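Local coordinates for DUF1987 domain-containing protein (Pseudomonas aeruginosa, PDB 6K4F) that probably acts as a regulatory phosphoprotein of the SiaABC threonine phosphorylation pathway, which controls biofilm formation in response to carbon availability, at residues 32-37 and 70-74; 13-17 and 40-44. Residues are numbered along the deposited sequence.

Contact 1 of 2, residues 32-37 and 70-74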
# COMPACT_ATOMS: atom_id res chain seq x y z
N SER A 32 9.62 2.98 -6.92
CA SER A 32 8.93 2.00 -7.74
C SER A 32 8.89 2.61 -9.14
O SER A 32 8.01 3.42 -9.46
CB SER A 32 7.54 1.72 -7.17
OG SER A 32 6.93 0.62 -7.80
N TYR A 33 9.87 2.25 -9.97
CA TYR A 33 9.78 2.50 -11.41
C TYR A 33 10.12 1.23 -12.17
O TYR A 33 11.05 1.21 -12.99
CB TYR A 33 10.66 3.68 -11.83
CG TYR A 33 12.06 3.73 -11.27
CD1 TYR A 33 12.31 4.23 -10.00
CD2 TYR A 33 13.15 3.33 -12.04
CE1 TYR A 33 13.60 4.30 -9.50
CE2 TYR A 33 14.44 3.40 -11.55
CZ TYR A 33 14.66 3.89 -10.28
OH TYR A 33 15.95 3.95 -9.81
N PRO A 34 9.38 0.14 -11.95
CA PRO A 34 9.63 -1.08 -12.70
C PRO A 34 9.12 -0.94 -14.13
O PRO A 34 8.30 -0.09 -14.44
CB PRO A 34 8.83 -2.14 -11.94
CG PRO A 34 7.72 -1.41 -11.37
CD PRO A 34 8.21 -0.02 -11.05
N GLU A 35 9.65 -1.81 -14.99
CA GLU A 35 9.15 -1.88 -16.36
C GLU A 35 7.76 -2.50 -16.40
O GLU A 35 6.89 -2.04 -17.15
CB GLU A 35 10.12 -2.69 -17.23
CG GLU A 35 10.49 -4.04 -16.63
CD GLU A 35 11.93 -4.43 -16.92
OE1 GLU A 35 12.53 -5.15 -16.10
OE2 GLU A 35 12.45 -4.02 -17.98
N ASN A 36 7.52 -3.50 -15.57
CA ASN A 36 6.24 -4.21 -15.53
C ASN A 36 5.70 -4.09 -14.10
O ASN A 36 6.08 -4.88 -13.23
CB ASN A 36 6.42 -5.66 -15.96
CG ASN A 36 5.10 -6.35 -16.24
OD1 ASN A 36 4.09 -6.07 -15.60
ND2 ASN A 36 5.11 -7.27 -17.21
N SER A 37 4.82 -3.12 -13.86
CA SER A 37 4.34 -2.92 -12.50
C SER A 37 3.31 -3.96 -12.09
O SER A 37 3.24 -4.31 -10.91
CB SER A 37 3.75 -1.52 -12.33
OG SER A 37 4.78 -0.54 -12.32
N THR A 70 4.30 6.00 -13.44
CA THR A 70 2.88 6.02 -13.77
C THR A 70 2.20 4.70 -13.45
O THR A 70 1.14 4.67 -12.82
CB THR A 70 2.72 6.38 -15.25
OG1 THR A 70 3.04 7.77 -15.42
CG2 THR A 70 1.28 6.12 -15.75
N SER A 71 2.81 3.58 -13.86
CA SER A 71 2.13 2.30 -13.66
C SER A 71 2.08 1.93 -12.18
O SER A 71 1.13 1.28 -11.74
CB SER A 71 2.80 1.21 -14.50
OG SER A 71 4.14 0.99 -14.10
N SER A 72 3.06 2.41 -11.39
CA SER A 72 3.05 2.15 -9.95
C SER A 72 1.97 2.97 -9.25
O SER A 72 1.32 2.49 -8.32
CB SER A 72 4.42 2.49 -9.34
OG SER A 72 5.39 1.54 -9.75
N ILE A 73 1.74 4.20 -9.71
CA ILE A 73 0.62 4.99 -9.20
C ILE A 73 -0.69 4.25 -9.45
O ILE A 73 -1.55 4.17 -8.56
CB ILE A 73 0.62 6.39 -9.84
CG1 ILE A 73 1.78 7.22 -9.30
CG2 ILE A 73 -0.72 7.09 -9.60
CD1 ILE A 73 1.94 8.56 -10.01
N LYS A 74 -0.86 3.67 -10.64
CA LYS A 74 -2.09 2.94 -10.93
C LYS A 74 -2.24 1.71 -10.05
O LYS A 74 -3.35 1.39 -9.59
CB LYS A 74 -2.13 2.55 -12.40
CG LYS A 74 -2.12 3.79 -13.31
CD LYS A 74 -2.33 3.44 -14.75
CE LYS A 74 -2.56 4.70 -15.56
NZ LYS A 74 -3.99 5.02 -15.70
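Ser72, Ser37 and Ser71 bury most of this interface, where the turn leading into helix 37-53 meets the first turn of helix 70-88. The backbones come closest at Ser37 and Ser71, with CA atoms 5.8 Å apart, and the side chains meet through hydroxyls. Ser37 OG and Ser71 OG share a very short hydrogen bond of 2.4 Å. Ser72, with chi1 in the m well, receives a hydrogen bond at OG from Ser32 OG at 2.6 Å; Ser37 OG lies 3.4 Å from Ser72 OG, at best a weak bond. Both helices start here, each following a strand, in successive beta-alpha-beta units: Asn36 is the N-cap of helix 37-53, its OD1 accepting from Glu39 N. As in STAS-domain anti-sigma antagonists, where the phosphorylated residue sits at the start of the second helix, the start of helix 70-88 is a plausible place for phosphorylation. Asn69 OD1 is hydrogen-bonded to Ser72 OG and weakly to Ser71 OG, while Pro34 CD packs 3.5 Å from Ser72 OG.

Contact 2 of 2, residues 13-17 and 40-44; sequences STPAI and LFGQV
Residues 14-17 run extended into strand 16-20, after Ser13 at phi/psi -109/-2, against one side of helix 37-53 at residues 40-44. From Thr14 to Ile17 the backbone is beta-like (phi/psi -134/143, -76/152, -74/131 and -128/130), and Ala16 and Ile17 are already in the strand. Two points fix the register: Thr14 CA is 8.0 Å from Leu40 CA, and Ile17 CA is 8.4 Å from Val44 CA. The helix is kinked, because the N atoms of Gln43 and Val44 lack their bonds to the preceding turn; Phe41 has phi/psi -95/-13, and Val44 N makes a weak hydrogen bond of 3.0 Å to Phe41 O.

Across the interface the contacts are apolar. Leu40 (chi1 t, chi2 p) places CD2 3.7 Å from Pro15 CD and 3.9 Å from Thr14 CB. The CA-to-CB bond of Phe41 (chi1 m) points sideways to residues 13-17, but the ring end comes nearer, with CZ 4.2 Å from Pro15 CG and CE1 4.0 Å from Ile17 CD1. Ile17 (m, t) also sets CD1 3.8 Å from Val44 CG2, with Val44 in t.

No hydrogen bond crosses between the segments. Gln43, chi1 p, folds back so that NE2 donates to Leu40 O at 2.9 Å; Thr14 OG1 is hydrogen-bonded to Thr11 OG1.

This is helix-on-sheet packing of an alpha/beta fold, helix 37-53 being the crossover between parallel strands 25-29 and 59-68. Strands 6-8 and 25-29 flank strand 16-20 and add Ile8 and Leu26 to the core, while helix 70-88 meets Phe41 through Ala75 and Val44 through Ile79.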
# COMPACT_ATOMS: atom_id res chain seq x y z
N SER A 13 15.06 -0.36 -8.60
CA SER A 13 13.86 0.17 -9.25
C SER A 13 12.55 -0.33 -8.65
O SER A 13 11.48 0.08 -9.11
CB SER A 13 13.90 -0.16 -10.74
OG SER A 13 13.90 -1.56 -10.93
N THR A 14 12.58 -1.21 -7.65
CA THR A 14 11.34 -1.75 -7.11
C THR A 14 11.38 -1.72 -5.59
O THR A 14 12.44 -1.92 -4.99
CB THR A 14 11.08 -3.18 -7.59
OG1 THR A 14 12.19 -4.03 -7.28
CG2 THR A 14 10.84 -3.19 -9.10
N PRO A 15 10.25 -1.43 -4.95
CA PRO A 15 10.25 -1.27 -3.49
C PRO A 15 10.33 -2.59 -2.76
O PRO A 15 9.89 -3.64 -3.24
CB PRO A 15 8.90 -0.59 -3.22
CG PRO A 15 8.04 -1.07 -4.30
CD PRO A 15 8.92 -1.17 -5.52
N ALA A 16 10.89 -2.52 -1.56
CA ALA A 16 10.77 -3.63 -0.63
C ALA A 16 9.35 -3.64 -0.07
O ALA A 16 8.83 -2.60 0.34
CB ALA A 16 11.81 -3.50 0.49
N ILE A 17 8.71 -4.81 -0.09
CA ILE A 17 7.32 -4.97 0.36
C ILE A 17 7.26 -6.11 1.36
O ILE A 17 7.77 -7.20 1.10
CB ILE A 17 6.37 -5.24 -0.82
CG1 ILE A 17 6.45 -4.12 -1.85
CG2 ILE A 17 4.94 -5.45 -0.31
CD1 ILE A 17 5.70 -4.43 -3.16
N LEU A 40 4.99 -6.91 -10.60
CA LEU A 40 5.43 -6.70 -9.23
C LEU A 40 4.25 -6.60 -8.26
O LEU A 40 4.28 -7.21 -7.19
CB LEU A 40 6.30 -5.44 -9.16
CG LEU A 40 6.83 -5.11 -7.77
CD1 LEU A 40 8.00 -6.02 -7.46
CD2 LEU A 40 7.22 -3.64 -7.68
N PHE A 41 3.20 -5.84 -8.61
CA PHE A 41 2.14 -5.55 -7.65
C PHE A 41 0.95 -6.49 -7.73
O PHE A 41 0.08 -6.43 -6.85
CB PHE A 41 1.63 -4.11 -7.85
CG PHE A 41 2.58 -3.07 -7.35
CD1 PHE A 41 2.73 -2.84 -5.99
CD2 PHE A 41 3.36 -2.34 -8.24
CE1 PHE A 41 3.63 -1.89 -5.52
CE2 PHE A 41 4.26 -1.39 -7.79
CZ PHE A 41 4.41 -1.16 -6.43
N GLY A 42 0.84 -7.29 -8.79
CA GLY A 42 -0.29 -8.19 -8.89
C GLY A 42 -0.39 -9.10 -7.69
O GLY A 42 -1.47 -9.29 -7.12
N GLN A 43 0.75 -9.64 -7.26
CA GLN A 43 0.79 -10.50 -6.08
C GLN A 43 0.46 -9.74 -4.80
O GLN A 43 -0.00 -10.35 -3.83
CB GLN A 43 2.16 -11.16 -5.98
CG GLN A 43 3.28 -10.16 -5.75
CD GLN A 43 4.65 -10.66 -6.13
OE1 GLN A 43 4.98 -11.86 -5.95
NE2 GLN A 43 5.48 -9.75 -6.65
N VAL A 44 0.73 -8.43 -4.77
CA VAL A 44 0.39 -7.62 -3.59
C VAL A 44 -1.11 -7.41 -3.51
O VAL A 44 -1.73 -7.56 -2.45
CB VAL A 44 1.14 -6.28 -3.63
CG1 VAL A 44 0.82 -5.45 -2.35
CG2 VAL A 44 2.63 -6.50 -3.82

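The two contacts interleave along the chain (13-17, 32-37, 40-44, 70-74), and their centres lie about 9 Å apart. Ser32 sets the hydroxyl cluster of contact 1 against the apolar packing of contact 2: its OG lies 3.3 Å from Phe41 CE2 and 3.5 Å from Pro15 CD. The two entering loops also run side by side: Tyr33 N and Ser13 O, 2.8 Å apart, probably form a hydrogen bond, and Pro34 CB packs 3.6 Å from Thr14 CG2. Helix 37-53 belongs to both: Ser37 meets the start of helix 70-88, and Phe41, one turn later, touches both Ser72 of contact 1 and Pro15 and Ile17 of contact 2.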